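Local coordinates for BH2358 protein (Bacillus halodurans C-125, PDB 2RBD) that is of unknown function but is named a putative spore coat protein and folds as a ferritin-like four-helix bundle, at residues 28-33 with 76-81; 38-43 with 47-52; 67-72 with 127-132; 102-107 with 149-154. All coordinates share one frame; numbering follows the deposited sequence.

Contact 1 of 4, residues 28-33 with 76-81; sequences TNNGLI and GLPPAP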
loop_
_atom_site.group_PDB
_atom_site.type_symbol
_atom_site.label_atom_id
_atom_site.label_comp_id
_atom_site.label_asym_id
_atom_site.label_seq_id
_atom_site.Cartn_x
_atom_site.Cartn_y
_atom_site.Cartn_z
ATOM N N THR A 28 -5.103 -9.551 12.979
ATOM C CA THR A 28 -5.351 -10.071 11.625
ATOM C C THR A 28 -5.108 -11.590 11.584
ATOM O O THR A 28 -5.965 -12.349 11.098
ATOM C CB THR A 28 -4.553 -9.299 10.592
ATOM O OG1 THR A 28 -4.944 -7.917 10.680
ATOM C CG2 THR A 28 -4.879 -9.839 9.176
ATOM N N ASN A 29 -3.976 -12.024 12.130
ATOM C CA ASN A 29 -3.678 -13.450 12.212
ATOM C C ASN A 29 -4.779 -14.201 12.984
ATOM O O ASN A 29 -5.194 -15.279 12.562
ATOM C CB ASN A 29 -2.323 -13.736 12.854
ATOM C CG ASN A 29 -1.151 -13.650 11.878
ATOM O OD1 ASN A 29 -1.340 -13.321 10.706
ATOM N ND2 ASN A 29 0.056 -13.950 12.362
ATOM N N ASN A 30 -5.218 -13.674 14.114
ATOM C CA ASN A 30 -6.251 -14.351 14.888
ATOM C C ASN A 30 -7.508 -14.553 14.071
ATOM O O ASN A 30 -8.160 -15.597 14.123
ATOM C CB ASN A 30 -6.582 -13.515 16.135
ATOM C CG ASN A 30 -5.506 -13.546 17.194
ATOM O OD1 ASN A 30 -4.677 -14.456 17.260
ATOM N ND2 ASN A 30 -5.580 -12.565 18.098
ATOM N N GLY A 31 -7.873 -13.535 13.304
ATOM C CA GLY A 31 -9.057 -13.618 12.444
ATOM C C GLY A 31 -8.893 -14.602 11.312
ATOM O O GLY A 31 -9.815 -15.362 10.953
ATOM N N LEU A 32 -7.720 -14.592 10.728
ATOM C CA LEU A 32 -7.438 -15.529 9.617
ATOM C C LEU A 32 -7.345 -16.978 10.083
ATOM O O LEU A 32 -7.856 -17.856 9.427
ATOM C CB LEU A 32 -6.186 -15.120 8.845
ATOM C CG LEU A 32 -6.240 -13.802 8.053
ATOM C CD1 LEU A 32 -4.871 -13.595 7.385
ATOM C CD2 LEU A 32 -7.357 -13.841 6.979
ATOM N N ILE A 33 -6.768 -17.221 11.258
ATOM C CA ILE A 33 -6.784 -18.544 11.840
ATOM C C ILE A 33 -8.233 -19.055 11.971
ATOM O O ILE A 33 -8.540 -20.183 11.616
ATOM C CB ILE A 33 -6.034 -18.561 13.168
ATOM C CG1 ILE A 33 -4.508 -18.399 12.917
ATOM C CG2 ILE A 33 -6.275 -19.872 13.895
ATOM C CD1 ILE A 33 -3.706 -18.101 14.184
ATOM N N GLY A 76 -1.631 -4.691 25.796
ATOM C CA GLY A 76 -2.719 -5.645 25.810
ATOM C C GLY A 76 -2.868 -6.380 24.507
ATOM O O GLY A 76 -2.751 -5.794 23.440
ATOM N N LEU A 77 -3.162 -7.658 24.609
ATOM C CA LEU A 77 -3.330 -8.515 23.430
ATOM C C LEU A 77 -4.745 -8.456 22.925
ATOM O O LEU A 77 -5.677 -8.278 23.698
ATOM C CB LEU A 77 -2.947 -9.979 23.738
ATOM C CG LEU A 77 -1.522 -10.261 24.218
ATOM C CD1 LEU A 77 -1.215 -11.763 24.300
ATOM C CD2 LEU A 77 -0.489 -9.559 23.337
ATOM N N PRO A 78 -4.923 -8.591 21.606
ATOM C CA PRO A 78 -6.274 -8.617 21.065
ATOM C C PRO A 78 -6.942 -9.971 21.332
ATOM O O PRO A 78 -6.291 -10.990 21.315
ATOM C CB PRO A 78 -6.053 -8.436 19.546
ATOM C CG PRO A 78 -4.727 -8.961 19.307
ATOM C CD PRO A 78 -3.899 -8.755 20.561
ATOM N N PRO A 79 -8.234 -9.991 21.556
ATOM C CA PRO A 79 -8.924 -11.254 21.787
ATOM C C PRO A 79 -9.055 -12.033 20.491
ATOM O O PRO A 79 -9.445 -11.459 19.487
ATOM C CB PRO A 79 -10.282 -10.814 22.303
ATOM C CG PRO A 79 -10.462 -9.454 21.703
ATOM C CD PRO A 79 -9.117 -8.824 21.670
ATOM N N ALA A 80 -8.761 -13.320 20.553
ATOM C CA ALA A 80 -8.840 -14.225 19.422
ATOM C C ALA A 80 -10.100 -15.080 19.439
ATOM O O ALA A 80 -10.522 -15.561 20.492
ATOM C CB ALA A 80 -7.655 -15.130 19.444
ATOM N N PRO A 81 -10.724 -15.289 18.274
ATOM C CA PRO A 81 -11.796 -16.291 18.239
ATOM C C PRO A 81 -11.307 -17.676 18.606
ATOM O O PRO A 81 -10.142 -17.997 18.401
ATOM C CB PRO A 81 -12.235 -16.275 16.790
ATOM C CG PRO A 81 -11.838 -14.964 16.294
ATOM C CD PRO A 81 -10.559 -14.609 16.991
HETATM O O HOH W 1 -8.268 -17.476 16.250
HETATM O O HOH W 2 -7.888 -10.672 17.497
HETATM O O HOH W 3 -3.908 -12.238 20.816
#
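Water-bridged packing, with no direct hydrogen bond, joins Asn30 on helix 16-42 to the proline-rich loop 76-81 that lies along the outside of that helix. The closest backbone approach is between Asn30 CA and Ala80 CA, 5.2 Å. Asn30 carries nearly all of the helix's share. Its carboxamide lies against the Ala80 methyl, with Asn30 CG 3.5 Å from Ala80 CB and both the oxygen and the nitrogen of the amide almost as close. The amide nitrogen meets the loop through solvent: one water joins Asn30 ND2 (3.0 Å) to Pro79 O, and another joins the same ND2 (3.2 Å) to Pro78 O. The two waters lie in different directions from ND2, so each can take one of its N-H groups. A third water links the backbone oxygens Asn30 O and Pro81 O, while Pro81 CD packs 3.9 Å from Asn30 O. Pro78 also rests on Trp23, Leu26 and Ser27 of the same helix, and Pro79 and Pro81 touch the second subunit. The segment 76-81 is extended, its prolines in polyproline-II-like conformation (phi from -61° to -76°), and forms part of the long crossover between the second and third helices of a ferritin-like bundle.

Contact 2 of 4, residues 38-43 with 47-52; sequences SFINHT and DLKNLI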
loop_
_atom_site.group_PDB
_atom_site.type_symbol
_atom_site.label_atom_id
_atom_site.label_comp_id
_atom_site.label_asym_id
_atom_site.label_seq_id
_atom_site.Cartn_x
_atom_site.Cartn_y
_atom_site.Cartn_z
ATOM N N SER A 38 -12.471 -22.523 9.639
ATOM C CA SER A 38 -13.779 -22.762 9.009
ATOM C C SER A 38 -13.576 -23.309 7.598
ATOM O O SER A 38 -14.161 -24.328 7.240
ATOM C CB SER A 38 -14.612 -21.501 8.960
ATOM O OG SER A 38 -15.887 -21.793 8.420
ATOM N N PHE A 39 -12.657 -22.712 6.826
ATOM C CA PHE A 39 -12.365 -23.219 5.480
ATOM C C PHE A 39 -11.943 -24.687 5.455
ATOM O O PHE A 39 -12.296 -25.385 4.531
ATOM C CB PHE A 39 -11.291 -22.388 4.813
ATOM C CG PHE A 39 -11.740 -21.022 4.329
ATOM C CD1 PHE A 39 -13.069 -20.689 4.099
ATOM C CD2 PHE A 39 -10.776 -20.091 4.025
ATOM C CE1 PHE A 39 -13.415 -19.417 3.616
ATOM C CE2 PHE A 39 -11.105 -18.826 3.555
ATOM C CZ PHE A 39 -12.429 -18.497 3.368
ATOM N N ILE A 40 -11.221 -25.165 6.461
ATOM C CA ILE A 40 -10.878 -26.592 6.518
ATOM C C ILE A 40 -12.144 -27.443 6.424
ATOM O O ILE A 40 -12.180 -28.433 5.720
ATOM C CB ILE A 40 -10.072 -26.935 7.819
ATOM C CG1 ILE A 40 -8.580 -26.698 7.575
ATOM C CG2 ILE A 40 -10.291 -28.387 8.288
ATOM C CD1 ILE A 40 -7.853 -26.281 8.828
ATOM N N ASN A 41 -13.188 -27.026 7.128
ATOM C CA ASN A 41 -14.467 -27.726 7.110
ATOM C C ASN A 41 -15.236 -27.630 5.791
ATOM O O ASN A 41 -16.076 -28.486 5.510
ATOM C CB ASN A 41 -15.322 -27.252 8.269
ATOM C CG ASN A 41 -14.822 -27.792 9.615
ATOM O OD1 ASN A 41 -14.388 -28.930 9.675
ATOM N ND2 ASN A 41 -14.922 -27.015 10.668
ATOM N N HIS A 42 -14.972 -26.601 4.993
ATOM C CA HIS A 42 -15.621 -26.373 3.703
ATOM C C HIS A 42 -14.869 -26.991 2.543
ATOM O O HIS A 42 -15.374 -27.016 1.463
ATOM C CB HIS A 42 -15.714 -24.862 3.389
ATOM C CG HIS A 42 -16.748 -24.129 4.173
ATOM N ND1 HIS A 42 -17.916 -23.678 3.625
ATOM C CD2 HIS A 42 -16.781 -23.748 5.467
ATOM C CE1 HIS A 42 -18.628 -23.040 4.542
ATOM N NE2 HIS A 42 -17.959 -23.067 5.679
ATOM N N THR A 43 -13.648 -27.459 2.714
ATOM C CA THR A 43 -12.775 -27.871 1.623
ATOM C C THR A 43 -12.931 -29.370 1.310
ATOM O O THR A 43 -12.952 -30.173 2.245
ATOM C CB THR A 43 -11.273 -27.630 2.040
ATOM O OG1 THR A 43 -11.045 -26.228 2.319
ATOM C CG2 THR A 43 -10.306 -28.109 0.960
ATOM N N ASP A 47 -5.084 -31.447 -1.024
ATOM C CA ASP A 47 -3.891 -30.629 -1.224
ATOM C C ASP A 47 -4.122 -29.205 -0.712
ATOM O O ASP A 47 -3.261 -28.614 -0.075
ATOM C CB ASP A 47 -3.491 -30.595 -2.690
ATOM C CG ASP A 47 -3.118 -31.985 -3.237
ATOM O OD1 ASP A 47 -2.349 -32.655 -2.531
ATOM O OD2 ASP A 47 -3.585 -32.367 -4.347
ATOM N N LEU A 48 -5.309 -28.677 -0.962
ATOM C CA LEU A 48 -5.654 -27.371 -0.422
ATOM C C LEU A 48 -5.759 -27.459 1.090
ATOM O O LEU A 48 -5.246 -26.584 1.804
ATOM C CB LEU A 48 -6.963 -26.893 -1.039
ATOM C CG LEU A 48 -7.552 -25.597 -0.467
ATOM C CD1 LEU A 48 -6.542 -24.475 -0.555
ATOM C CD2 LEU A 48 -8.852 -25.212 -1.221
ATOM N N LYS A 49 -6.389 -28.509 1.613
ATOM C CA LYS A 49 -6.508 -28.676 3.044
ATOM C C LYS A 49 -5.142 -28.673 3.732
ATOM O O LYS A 49 -4.934 -28.053 4.781
ATOM C CB LYS A 49 -7.230 -29.979 3.341
ATOM C CG LYS A 49 -7.940 -29.999 4.649
ATOM C CD LYS A 49 -8.845 -31.260 4.782
ATOM C CE LYS A 49 -9.888 -31.396 3.646
ATOM N NZ LYS A 49 -10.707 -32.651 3.766
ATOM N N ASN A 50 -4.181 -29.355 3.120
ATOM C CA ASN A 50 -2.869 -29.409 3.700
ATOM C C ASN A 50 -2.230 -28.036 3.796
ATOM O O ASN A 50 -1.548 -27.721 4.757
ATOM C CB ASN A 50 -1.946 -30.301 2.877
ATOM C CG ASN A 50 -2.197 -31.792 3.109
ATOM O OD1 ASN A 50 -2.720 -32.208 4.136
ATOM N ND2 ASN A 50 -1.800 -32.594 2.126
ATOM N N LEU A 51 -2.419 -27.228 2.769
ATOM C CA LEU A 51 -1.852 -25.882 2.754
ATOM C C LEU A 51 -2.558 -24.949 3.745
ATOM O O LEU A 51 -1.917 -24.092 4.357
ATOM C CB LEU A 51 -1.857 -25.310 1.342
ATOM C CG LEU A 51 -0.720 -25.829 0.441
ATOM C CD1 LEU A 51 -0.969 -25.554 -1.062
ATOM C CD2 LEU A 51 0.636 -25.236 0.882
ATOM N N ILE A 52 -3.866 -25.126 3.944
ATOM C CA ILE A 52 -4.595 -24.327 4.937
ATOM C C ILE A 52 -4.044 -24.671 6.303
ATOM O O ILE A 52 -3.778 -23.785 7.119
ATOM C CB ILE A 52 -6.121 -24.582 4.910
ATOM C CG1 ILE A 52 -6.771 -24.261 3.567
ATOM C CG2 ILE A 52 -6.784 -23.799 6.085
ATOM C CD1 ILE A 52 -8.217 -24.736 3.467
HETATM O O HOH W 4 -13.162 -30.857 4.659
#
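Ile52 reaches Ile40 and Thr43 with two separate branches: chi1 of -60° sets its CG2 anti to the backbone N, and an extended chi2 carries CD1 toward Thr43 and Phe39. The CG2 branch meets Ile40 CG1 at 3.7 Å, the two side chains lying alongside each other and pointing opposite ways. Ile52 CD1 touches Thr43 OG1 at 3.4 Å and also reaches the CB of Phe39. Thr43 turns its methyl to Leu48, CG2 to CD2 3.9 Å, while its hydroxyl donates back to Phe39 O (2.7 Å) from 46° above the carbonyl plane, on the face opposite His42 N. That bond fixes the hydroxyl's rotation. Ile40, Thr43 and Lys49 also have second conformers, so these contacts describe one state. Cutting Ile52 back to an alanine would remove both branches and is likely to leave Ile40 CG1, Phe39 CB and Thr43 without their packing partner. The backbones form an antiparallel helical hairpin, with axes 9.8 Å apart at 170°. Toward the Lys49 side, the carbonyls of Ile40 and Thr43 share a water that also accepts from Lys49 NZ. The chemistry is therefore divided: apolar branches close the interior, where Phe39 and Thr43 also meet Ile103, while the ammonium group, already paired with Glu46, reaches the two carbonyls through the water.

Contact 3 of 4, residues 67-72 with 127-132; sequences EELLRS and REDVAL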
loop_
_atom_site.group_PDB
_atom_site.type_symbol
_atom_site.label_atom_id
_atom_site.label_comp_id
_atom_site.label_asym_id
_atom_site.label_seq_id
_atom_site.Cartn_x
_atom_site.Cartn_y
_atom_site.Cartn_z
ATOM N N GLU A 67 3.053 -12.255 20.442
ATOM C CA GLU A 67 2.479 -12.188 21.779
ATOM C C GLU A 67 3.588 -11.997 22.804
ATOM O O GLU A 67 3.428 -11.237 23.753
ATOM C CB GLU A 67 1.593 -13.412 22.063
ATOM C CG GLU A 67 0.313 -13.374 21.198
ATOM C CD GLU A 67 -0.687 -14.473 21.498
ATOM O OE1 GLU A 67 -0.266 -15.562 21.971
ATOM O OE2 GLU A 67 -1.900 -14.238 21.277
ATOM N N GLU A 68 4.732 -12.616 22.605
ATOM C CA GLU A 68 5.849 -12.421 23.544
ATOM C C GLU A 68 6.348 -10.986 23.483
ATOM O O GLU A 68 6.641 -10.369 24.517
ATOM C CB GLU A 68 6.971 -13.412 23.271
ATOM C CG GLU A 68 8.236 -13.176 24.132
ATOM C CD GLU A 68 7.947 -13.198 25.668
ATOM O OE1 GLU A 68 7.059 -13.986 26.125
ATOM O OE2 GLU A 68 8.620 -12.430 26.421
ATOM N N LEU A 69 6.424 -10.422 22.286
ATOM C CA LEU A 69 6.817 -9.021 22.129
ATOM C C LEU A 69 5.867 -8.096 22.841
ATOM O O LEU A 69 6.275 -7.265 23.664
ATOM C CB LEU A 69 6.889 -8.649 20.629
ATOM C CG LEU A 69 7.235 -7.189 20.306
ATOM C CD1 LEU A 69 8.671 -6.859 20.711
ATOM C CD2 LEU A 69 6.970 -6.879 18.818
ATOM N N LEU A 70 4.585 -8.256 22.579
ATOM C CA LEU A 70 3.590 -7.401 23.248
ATOM C C LEU A 70 3.521 -7.606 24.750
ATOM O O LEU A 70 3.444 -6.625 25.503
ATOM C CB LEU A 70 2.213 -7.559 22.615
ATOM C CG LEU A 70 2.153 -7.119 21.155
ATOM C CD1 LEU A 70 0.687 -7.222 20.736
ATOM C CD2 LEU A 70 2.715 -5.736 20.911
ATOM N N ARG A 71 3.582 -8.853 25.182
ATOM C CA ARG A 71 3.522 -9.137 26.636
ATOM C C ARG A 71 4.720 -8.533 27.372
ATOM O O ARG A 71 4.589 -8.092 28.524
ATOM C CB ARG A 71 3.450 -10.639 26.920
ATOM C CG ARG A 71 2.072 -11.267 26.709
ATOM C CD ARG A 71 2.013 -12.659 27.379
ATOM N NE ARG A 71 3.205 -13.402 27.006
ATOM C CZ ARG A 71 3.250 -14.318 26.045
ATOM N NH1 ARG A 71 2.138 -14.716 25.405
ATOM N NH2 ARG A 71 4.423 -14.874 25.750
ATOM N N SER A 72 5.892 -8.505 26.729
ATOM C CA SER A 72 7.100 -7.978 27.345
ATOM C C SER A 72 7.143 -6.450 27.313
ATOM O O SER A 72 8.030 -5.841 27.889
ATOM C CB SER A 72 8.354 -8.474 26.627
ATOM O OG SER A 72 8.402 -9.881 26.549
ATOM N N ARG A 127 13.042 0.053 16.141
ATOM C CA ARG A 127 13.668 -1.024 16.902
ATOM C C ARG A 127 14.071 -2.152 15.984
ATOM O O ARG A 127 13.239 -2.714 15.254
ATOM C CB ARG A 127 12.771 -1.493 18.053
ATOM C CG ARG A 127 13.426 -1.257 19.414
ATOM C CD ARG A 127 12.557 -1.617 20.556
ATOM N NE ARG A 127 12.284 -3.044 20.658
ATOM C CZ ARG A 127 11.575 -3.570 21.640
ATOM N NH1 ARG A 127 11.118 -2.812 22.623
ATOM N NH2 ARG A 127 11.332 -4.854 21.660
ATOM N N GLU A 128 15.359 -2.494 16.008
ATOM C CA GLU A 128 15.904 -3.454 15.044
ATOM C C GLU A 128 15.287 -4.852 15.136
ATOM O O GLU A 128 15.162 -5.561 14.137
ATOM C CB GLU A 128 17.432 -3.557 15.197
ATOM C CG GLU A 128 18.156 -2.293 14.834
ATOM C CD GLU A 128 19.689 -2.357 15.120
ATOM O OE1 GLU A 128 20.136 -3.214 15.924
ATOM O OE2 GLU A 128 20.437 -1.539 14.524
ATOM N N ASP A 129 14.919 -5.262 16.346
ATOM C CA ASP A 129 14.297 -6.573 16.540
ATOM C C ASP A 129 12.950 -6.695 15.830
ATOM O O ASP A 129 12.582 -7.784 15.389
ATOM C CB ASP A 129 14.157 -6.912 18.035
ATOM C CG ASP A 129 13.277 -5.927 18.813
ATOM O OD1 ASP A 129 13.456 -4.697 18.698
ATOM O OD2 ASP A 129 12.401 -6.405 19.564
ATOM N N VAL A 130 12.196 -5.600 15.813
ATOM C CA VAL A 130 10.871 -5.573 15.143
ATOM C C VAL A 130 11.070 -5.711 13.626
ATOM O O VAL A 130 10.429 -6.546 12.990
ATOM C CB VAL A 130 10.037 -4.316 15.513
ATOM C CG1 VAL A 130 8.683 -4.288 14.754
ATOM C CG2 VAL A 130 9.814 -4.208 17.052
ATOM N N ALA A 131 12.011 -4.955 13.072
ATOM C CA ALA A 131 12.325 -5.060 11.661
ATOM C C ALA A 131 12.758 -6.465 11.276
ATOM O O ALA A 131 12.337 -7.019 10.239
ATOM C CB ALA A 131 13.422 -4.052 11.314
ATOM N N LEU A 132 13.611 -7.067 12.110
ATOM C CA LEU A 132 14.122 -8.391 11.816
ATOM C C LEU A 132 13.039 -9.440 11.905
ATOM O O LEU A 132 13.003 -10.351 11.076
ATOM C CB LEU A 132 15.306 -8.790 12.704
ATOM C CG LEU A 132 16.649 -8.193 12.287
ATOM C CD1 LEU A 132 17.674 -8.524 13.341
ATOM C CD2 LEU A 132 17.134 -8.692 10.929
#
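Leu69 and Val130 bring the two backbones nearest, CA to CA 8.8 Å, where the last turns of helix 46-72 pass the first turn of helix 128-155 at one end of the ferritin-like bundle. The spacing is bridged mainly by Leu69. Its CD2 meets Val130 CG2 at 4.3 Å, and its CD1 lies 3.5 Å from Arg127 NH2, approaching the guanidinium obliquely. Arg127 stands at the N-cap position of helix 128-155. A bend at chi3 (67°) curls its chain back to Asp129, which it grips side-on with NE and NH2, one nitrogen to each carboxylate oxygen. Both oxygens lie within 5° of the guanidinium plane. The remaining nitrogen, NH1, bonds to Glu12 O and Asn73 OD1, tying the N-terminal segment to a residue near the C-terminal end of helix 46-72. A methionine in place of Arg127 would probably leave the Asp129 carboxylate without its charge mate and release Glu12 O and Asn73 OD1 from a shared donor. Leu69 CD1, also 3.9 Å from Asp129 OD2, thus packs against an ion pair whose charges probably largely offset each other. The Arg127 NH2 to Asp129 OD2 bond is nearly straight, 2.8 Å with an N-H...O angle of 176°.

Contact 4 of 4, residues 102-107 with 149-154; sequences EISATI and LKLNKN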
loop_
_atom_site.group_PDB
_atom_site.type_symbol
_atom_site.label_atom_id
_atom_site.label_comp_id
_atom_site.label_asym_id
_atom_site.label_seq_id
_atom_site.Cartn_x
_atom_site.Cartn_y
_atom_site.Cartn_z
ATOM N N GLU A 102 -12.549 -20.786 -4.754
ATOM C CA GLU A 102 -12.712 -19.505 -4.106
ATOM C C GLU A 102 -11.991 -19.448 -2.741
ATOM O O GLU A 102 -11.435 -18.398 -2.428
ATOM C CB GLU A 102 -14.175 -19.115 -4.061
ATOM C CG GLU A 102 -14.717 -18.673 -5.429
ATOM C CD GLU A 102 -14.948 -19.815 -6.401
ATOM O OE1 GLU A 102 -15.362 -20.912 -5.954
ATOM O OE2 GLU A 102 -14.732 -19.607 -7.621
ATOM N N ILE A 103 -11.887 -20.548 -2.019
ATOM C CA ILE A 103 -11.089 -20.633 -0.791
ATOM C C ILE A 103 -9.622 -20.350 -1.129
ATOM O O ILE A 103 -8.958 -19.557 -0.479
ATOM C CB ILE A 103 -11.214 -22.013 -0.144
ATOM C CG1 ILE A 103 -12.622 -22.197 0.441
ATOM C CG2 ILE A 103 -10.180 -22.192 1.000
ATOM C CD1 ILE A 103 -12.964 -23.652 0.789
ATOM N N SER A 104 -9.125 -21.023 -2.166
ATOM C CA SER A 104 -7.735 -20.832 -2.580
ATOM C C SER A 104 -7.453 -19.399 -2.977
ATOM O O SER A 104 -6.423 -18.836 -2.582
ATOM C CB SER A 104 -7.379 -21.782 -3.722
ATOM O OG SER A 104 -5.970 -21.828 -3.891
ATOM N N ALA A 105 -8.348 -18.798 -3.755
ATOM C CA ALA A 105 -8.233 -17.387 -4.158
ATOM C C ALA A 105 -8.137 -16.465 -2.964
ATOM O O ALA A 105 -7.291 -15.582 -2.941
ATOM C CB ALA A 105 -9.411 -16.991 -5.004
ATOM N N THR A 106 -9.003 -16.681 -1.986
ATOM C CA THR A 106 -9.005 -15.897 -0.783
ATOM C C THR A 106 -7.704 -15.964 -0.026
ATOM O O THR A 106 -7.111 -14.932 0.348
ATOM C CB THR A 106 -10.154 -16.350 0.129
ATOM O OG1 THR A 106 -11.376 -16.149 -0.576
ATOM C CG2 THR A 106 -10.178 -15.565 1.442
ATOM N N ILE A 107 -7.230 -17.177 0.192
ATOM C CA ILE A 107 -5.995 -17.358 0.902
ATOM C C ILE A 107 -4.822 -16.726 0.122
ATOM O O ILE A 107 -3.951 -16.084 0.681
ATOM C CB ILE A 107 -5.740 -18.849 1.168
ATOM C CG1 ILE A 107 -6.831 -19.370 2.093
ATOM C CG2 ILE A 107 -4.297 -19.038 1.735
ATOM C CD1 ILE A 107 -6.742 -20.835 2.372
ATOM N N LEU A 149 0.563 -20.431 -5.400
ATOM C CA LEU A 149 0.542 -20.242 -6.832
ATOM C C LEU A 149 0.675 -21.589 -7.540
ATOM O O LEU A 149 -0.054 -21.845 -8.497
ATOM C CB LEU A 149 1.669 -19.313 -7.247
ATOM C CG LEU A 149 1.807 -18.977 -8.737
ATOM C CD1 LEU A 149 0.480 -18.379 -9.234
ATOM C CD2 LEU A 149 3.006 -18.042 -8.958
ATOM N N LYS A 150 1.589 -22.436 -7.073
ATOM C CA LYS A 150 1.772 -23.785 -7.663
ATOM C C LYS A 150 0.474 -24.607 -7.590
ATOM O O LYS A 150 0.054 -25.233 -8.575
ATOM C CB LYS A 150 2.902 -24.519 -6.968
ATOM C CG LYS A 150 4.273 -24.114 -7.475
ATOM C CD LYS A 150 5.383 -24.663 -6.617
ATOM C CE LYS A 150 6.745 -24.104 -7.047
ATOM N NZ LYS A 150 7.807 -24.682 -6.169
ATOM N N LEU A 151 -0.182 -24.567 -6.436
ATOM C CA LEU A 151 -1.484 -25.221 -6.243
ATOM C C LEU A 151 -2.502 -24.743 -7.245
ATOM O O LEU A 151 -3.148 -25.545 -7.908
ATOM C CB LEU A 151 -1.999 -25.011 -4.826
ATOM C CG LEU A 151 -3.364 -25.607 -4.445
ATOM C CD1 LEU A 151 -3.204 -27.082 -4.214
ATOM C CD2 LEU A 151 -3.994 -24.921 -3.204
ATOM N N ASN A 152 -2.676 -23.422 -7.349
ATOM C CA ASN A 152 -3.663 -22.853 -8.231
ATOM C C ASN A 152 -3.393 -23.228 -9.684
ATOM O O ASN A 152 -4.323 -23.507 -10.458
ATOM C CB ASN A 152 -3.717 -21.343 -8.048
ATOM C CG ASN A 152 -4.406 -20.941 -6.761
ATOM O OD1 ASN A 152 -5.363 -21.569 -6.359
ATOM N ND2 ASN A 152 -3.905 -19.888 -6.105
ATOM N N LYS A 153 -2.127 -23.234 -10.056
ATOM C CA LYS A 153 -1.737 -23.690 -11.394
ATOM C C LYS A 153 -2.077 -25.166 -11.587
ATOM O O LYS A 153 -2.728 -25.495 -12.581
ATOM C CB LYS A 153 -0.252 -23.433 -11.666
ATOM C CG LYS A 153 0.101 -21.963 -11.818
ATOM C CD LYS A 153 1.602 -21.805 -11.995
ATOM C CE LYS A 153 2.023 -20.355 -12.292
ATOM N NZ LYS A 153 3.512 -20.146 -12.347
ATOM N N ASN A 154 -1.676 -26.001 -10.638
ATOM C CA ASN A 154 -1.830 -27.458 -10.746
ATOM C C ASN A 154 -3.303 -27.856 -10.853
ATOM O O ASN A 154 -3.664 -28.792 -11.597
ATOM C CB ASN A 154 -1.210 -28.136 -9.543
ATOM C CG ASN A 154 0.333 -28.063 -9.524
ATOM O OD1 ASN A 154 0.952 -27.723 -10.521
ATOM N ND2 ASN A 154 0.943 -28.399 -8.376
#
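Ser104 OG donates to Asn152 OD1 at 2.6 Å, a short hydrogen bond that carries this contact between helix 100-124 and helix 128-155. The hydroxyl approaches the amide oxygen at a C=O...donor angle of 124° and stands 24° away from the carbonyl plane, so it comes in from the side of the C=O group rather than head-on. The same oxygen lies 3.3 Å from Ser104 CB. Beside the bond, Leu151 CD2 closes on Ser104 OG at 3.7 Å and sets a methyl against the hydroxyl. Torsions place both partners between the helices: Ser104 OG is anti to its own backbone N (chi1 -166°), and Asn152 CG is anti to its carbonyl carbon. The backbones are separated by 7.3 Å between Ser104 CA and Asn152 CA.

One shell out, Ser108 fixes the rotation of the amide. Asn152 ND2 donates to Ser108 OG, which in turn donates to Ser104 O one turn back, closing a ring of three hydrogen bonds. The buried amide is therefore engaged at both ends, and its flip state is defined by its two partners. Trp157 packs on both Ser104 and Asn152, and Met148 on Ser104. This polar link thus spans two consecutive antiparallel helices of the all-helical bundle, with Leu151 turning to Leu48 and Leu51 of helix 46-72, while Ile103 and, a turn on, Ile107 meet helix 16-42.

In the fold
Contacts 2 and 4 form one continuous core at one end of the bundle: their centres are 11 Å apart, and Ile52 CG1 meets Ile107 CD1 at 3.6 Å while Leu48 CD1 meets Leu151 CD2 at 3.7 Å. Contact 3 closes the opposite end, its centre 31 Å from that of contact 2 and 32 Å from that of contact 4. Contact 1 lies between on the outer flank, touching contact 3 through Leu77 CD2 and Leu70 CB (3.4 Å in the modelled conformer of Leu77). Together they involve all four helices and the long crossover. The contacts are not tied to any identified active site; a tetraethylene glycol beside contact 1, hydrogen-bonded to Asn29, probably comes from the crystallisation liquor.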